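Local coordinates for putative pectin lyase (Geobacillus virus E2, PDB 7CHU), which serves as the tailspike protein of a deep-sea thermophilic bacteriophage and probably recognises, and may cleave, polysaccharide on the host cell surface, at the interface of chains A and B. Sequence-based numbering; all coordinates share one arbitrary frame. Chains: chain A/B, Putative pectin lyase.

Contact 1: the interface of chains A and B. Residues chain A 121, 143, 146, 148; chain B 108-110.
A loop of chain B, through B:Ser109 and B:Gly110, meets strands 120-124 and 145-149 of chain A and the loop residue A:Ser143. The contact is a small part of the interface between neighbouring copies in the trimer of the deposited assembly. The strands lie in a region related to pectate lyases, where a parallel beta-helix is the usual fold.

B:Ser109 enters between A:Ser143 and A:Lys148 and buries 51 Å² against chain A. The backbone carries the direct polar link. B:Gly110 N donates a hydrogen bond to the carbonyl oxygen A:Ser143 O at 3.0 Å. The bond is nearly straight, 161° at the hydrogen, and the donor is slightly tilted from the carbonyl plane.

The hydroxyl of A:Ser143 is turned anti to its backbone N (chi1 -172°). This places OG beside the loop backbone, 3.6 Å from B:Ser109 CA. The side chain of A:Cys146 touches the loop through its CB, which lies 4.1 Å from B:Gly110 N.

A:Lys148, two residues on from A:Cys146 in strand 145-149, reaches across to the B:Ser109 side chain. Its chain bends at chi2 (-91°) and then runs extended, which carries the amine there. NZ lies 3.8 Å from both B:Ser109 OG and B:Ser109 CB, too far for a hydrogen bond. Any attraction to the hydroxyl would be weak.

A:Thr121 completes the contact from strand 120-124. Its OG1 packs on B:Gly110 CA at 3.4 Å. Water 1 bridges the chains, 3.0 Å from the A:Thr121 OG1 hydroxyl and 2.8 Å from the carbonyl oxygen B:Gly110 O.

Contact 2: the interface of chains A and B. Residues chain A 411, 436, 438, 446; chain B 403, 413-414, 434-436.
A:Ile438, at the end of strand 433-438, packs against backbone and side-chain atoms of strands 410-415 and 433-438 of chain B. A:Leu411, A:Ile436 and A:Val446, from strands 410-415, 433-438 and 446-451, flank it on the chain A side. Strand 402-407 of chain B joins through B:Tyr403. No polar atom of one chain lies within bonding reach of the other, so this patch is held by apolar packing.

A:Ile438 buries 44 Å². From CB its two branches part. The CG2 methyl is anti to the backbone N and rests on B:Phe434, 3.4 Å from the carbonyl oxygen O. It also touches B:Gly435 CA at 4.0 Å. The other branch starts at CG1, anti to the carbonyl carbon (chi1 -57°). CG1 carries the chain on, extended, to CD1. The CD1 methyl reaches B:Leu413, 3.4 Å from its carbonyl oxygen O and also against its CB. The side chains of A:Ile438 and B:Leu413 cross at about a right angle.

A:Leu411 approaches the same B:Leu413 CB with its CD2 methyl, at 3.9 Å. That methyl also meets two backbone carbonyl oxygens, B:Tyr403 O at 3.4 Å and B:Phe414 O at 3.6 Å.

A:Ile436 and B:Ile436 are the same residue in the two copies and meet tip to tip. A:Ile436 CG2 lies 4.0 Å from B:Ile436 CD1. A:Val446 crosses B:Ile436 obliquely and brings its CG1 methyl to that CD1. Its other methyl, CG2, faces B:Gly435 O and the CB of B:Phe434.

The patch joins beta strands of neighbouring subunits through hydrophobic side chains and likely supports the trimeric spike.

Contact 1: the interface of chains A and B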
# COMPACT_ATOMS: atom_id res chain seq x y z
N THR A 121 -15.84 27.51 -10.23
CA THR A 121 -16.90 27.15 -9.31
C THR A 121 -18.16 26.96 -10.15
O THR A 121 -18.61 27.91 -10.80
CB THR A 121 -17.09 28.26 -8.28
OG1 THR A 121 -15.89 28.41 -7.52
CG2 THR A 121 -18.24 27.97 -7.34
N SER A 143 -9.61 21.00 -5.54
CA SER A 143 -10.37 22.17 -5.12
C SER A 143 -10.47 23.23 -6.20
O SER A 143 -11.42 24.04 -6.17
CB SER A 143 -9.73 22.78 -3.86
OG SER A 143 -10.49 23.82 -3.27
N CYS A 146 -14.55 23.11 -8.58
CA CYS A 146 -15.48 22.82 -7.49
C CYS A 146 -16.93 22.93 -7.96
O CYS A 146 -17.36 24.00 -8.42
CB CYS A 146 -15.22 23.76 -6.31
SG CYS A 146 -16.28 23.40 -4.85
N LYS A 148 -20.60 23.33 -6.90
CA LYS A 148 -21.34 23.84 -5.75
C LYS A 148 -22.82 23.50 -5.91
O LYS A 148 -23.51 24.06 -6.75
CB LYS A 148 -21.16 25.35 -5.61
CG LYS A 148 -19.71 25.77 -5.37
CD LYS A 148 -19.33 25.86 -3.92
CE LYS A 148 -17.96 26.53 -3.75
NZ LYS A 148 -17.51 26.51 -2.32
N ALA B 108 -9.55 27.67 -1.01
CA ALA B 108 -9.57 28.53 -2.20
C ALA B 108 -10.35 27.89 -3.35
O ALA B 108 -9.88 27.82 -4.49
CB ALA B 108 -8.14 28.89 -2.64
N SER B 109 -11.58 27.46 -3.04
CA SER B 109 -12.43 26.76 -4.00
C SER B 109 -12.56 27.53 -5.31
O SER B 109 -12.74 28.75 -5.31
CB SER B 109 -13.84 26.53 -3.43
OG SER B 109 -13.78 25.99 -2.14
N GLY B 110 -12.52 26.80 -6.42
CA GLY B 110 -12.69 27.40 -7.73
C GLY B 110 -11.54 28.25 -8.22
O GLY B 110 -11.72 29.03 -9.16
O HOH W 1 -14.27 30.14 -9.37

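Contact 2: the interface of chains A and B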
# COMPACT_ATOMS: atom_id res chain seq x y z
N LEU A 411 5.14 -15.24 30.84
CA LEU A 411 4.64 -15.77 29.57
C LEU A 411 3.59 -16.83 29.89
O LEU A 411 3.88 -17.79 30.62
CB LEU A 411 5.77 -16.36 28.72
CG LEU A 411 5.41 -17.23 27.51
CD1 LEU A 411 4.50 -16.49 26.54
CD2 LEU A 411 6.66 -17.73 26.81
N ILE A 436 -0.73 -22.51 31.85
CA ILE A 436 0.68 -22.51 32.25
C ILE A 436 1.17 -21.07 32.24
O ILE A 436 0.88 -20.32 31.30
CB ILE A 436 1.53 -23.37 31.31
CG1 ILE A 436 1.01 -24.80 31.26
CG2 ILE A 436 3.02 -23.34 31.71
CD1 ILE A 436 1.72 -25.64 30.18
N ILE A 438 4.86 -18.88 32.88
CA ILE A 438 6.31 -19.06 32.96
C ILE A 438 6.91 -17.75 33.46
O ILE A 438 6.86 -16.73 32.76
CB ILE A 438 6.88 -19.47 31.60
CG1 ILE A 438 6.20 -20.76 31.11
CG2 ILE A 438 8.39 -19.60 31.64
CD1 ILE A 438 6.48 -21.02 29.62
N VAL A 446 8.07 -22.33 36.50
CA VAL A 446 6.97 -22.69 35.61
C VAL A 446 5.80 -23.14 36.48
O VAL A 446 5.95 -24.09 37.26
CB VAL A 446 7.39 -23.80 34.64
CG1 VAL A 446 6.22 -24.15 33.72
CG2 VAL A 446 8.65 -23.39 33.81
N TYR B 403 9.23 -15.17 25.16
CA TYR B 403 9.60 -15.60 23.81
C TYR B 403 8.97 -16.94 23.43
O TYR B 403 8.92 -17.87 24.23
CB TYR B 403 11.12 -15.74 23.63
CG TYR B 403 11.93 -14.53 24.05
CD1 TYR B 403 11.71 -13.27 23.50
CD2 TYR B 403 12.94 -14.67 24.97
CE1 TYR B 403 12.49 -12.17 23.89
CE2 TYR B 403 13.70 -13.59 25.36
CZ TYR B 403 13.49 -12.35 24.82
OH TYR B 403 14.28 -11.30 25.24
N LEU B 413 9.15 -22.21 24.78
CA LEU B 413 8.42 -21.07 25.32
C LEU B 413 9.22 -20.61 26.52
O LEU B 413 9.15 -21.25 27.57
CB LEU B 413 7.01 -21.46 25.70
CG LEU B 413 6.37 -22.04 24.43
CD1 LEU B 413 6.19 -23.55 24.55
CD2 LEU B 413 5.09 -21.34 24.13
N PHE B 414 9.95 -19.51 26.38
CA PHE B 414 10.98 -19.11 27.33
C PHE B 414 10.66 -17.74 27.92
O PHE B 414 10.13 -16.86 27.23
CB PHE B 414 12.37 -19.04 26.64
CG PHE B 414 13.06 -20.37 26.51
CD1 PHE B 414 12.43 -21.56 26.90
CD2 PHE B 414 14.37 -20.43 26.05
CE1 PHE B 414 13.09 -22.78 26.81
CE2 PHE B 414 15.03 -21.63 25.97
CZ PHE B 414 14.40 -22.81 26.35
N PHE B 434 13.27 -19.14 33.02
CA PHE B 434 12.56 -20.40 33.03
C PHE B 434 11.96 -20.66 31.65
O PHE B 434 11.72 -19.73 30.88
CB PHE B 434 11.48 -20.43 34.10
CG PHE B 434 12.05 -20.56 35.48
CD1 PHE B 434 12.46 -21.79 35.93
CD2 PHE B 434 12.24 -19.45 36.28
CE1 PHE B 434 13.04 -21.92 37.20
CE2 PHE B 434 12.83 -19.57 37.52
CZ PHE B 434 13.22 -20.79 37.98
N GLY B 435 11.72 -21.93 31.35
CA GLY B 435 11.04 -22.20 30.10
C GLY B 435 10.69 -23.66 29.94
O GLY B 435 11.02 -24.51 30.78
N ILE B 436 9.95 -23.91 28.87
CA ILE B 436 9.58 -25.24 28.40
C ILE B 436 10.13 -25.39 26.99
O ILE B 436 10.04 -24.46 26.19
CB ILE B 436 8.05 -25.42 28.40
CG1 ILE B 436 7.51 -25.18 29.80
CG2 ILE B 436 7.66 -26.82 27.92
CD1 ILE B 436 6.00 -25.26 29.86

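Contact 1 and contact 2 belong to the same interface of chains A and B, with centres about 62 Å apart along the elongated spike. They share no residue and no strand. Contact 1 lies nearer the N-terminal end and is partly polar; contact 2 lies nearer the C-terminal end and is apolar. Contact 1 pairs different segments of the two chains. Contact 2 uses strands 410-415 and 433-438 of both, with a further strand on each side. Both contacts should recur between the copies of the trimer. Spread so far apart, they would hold neighbouring subunits alongside each other and could resist splaying.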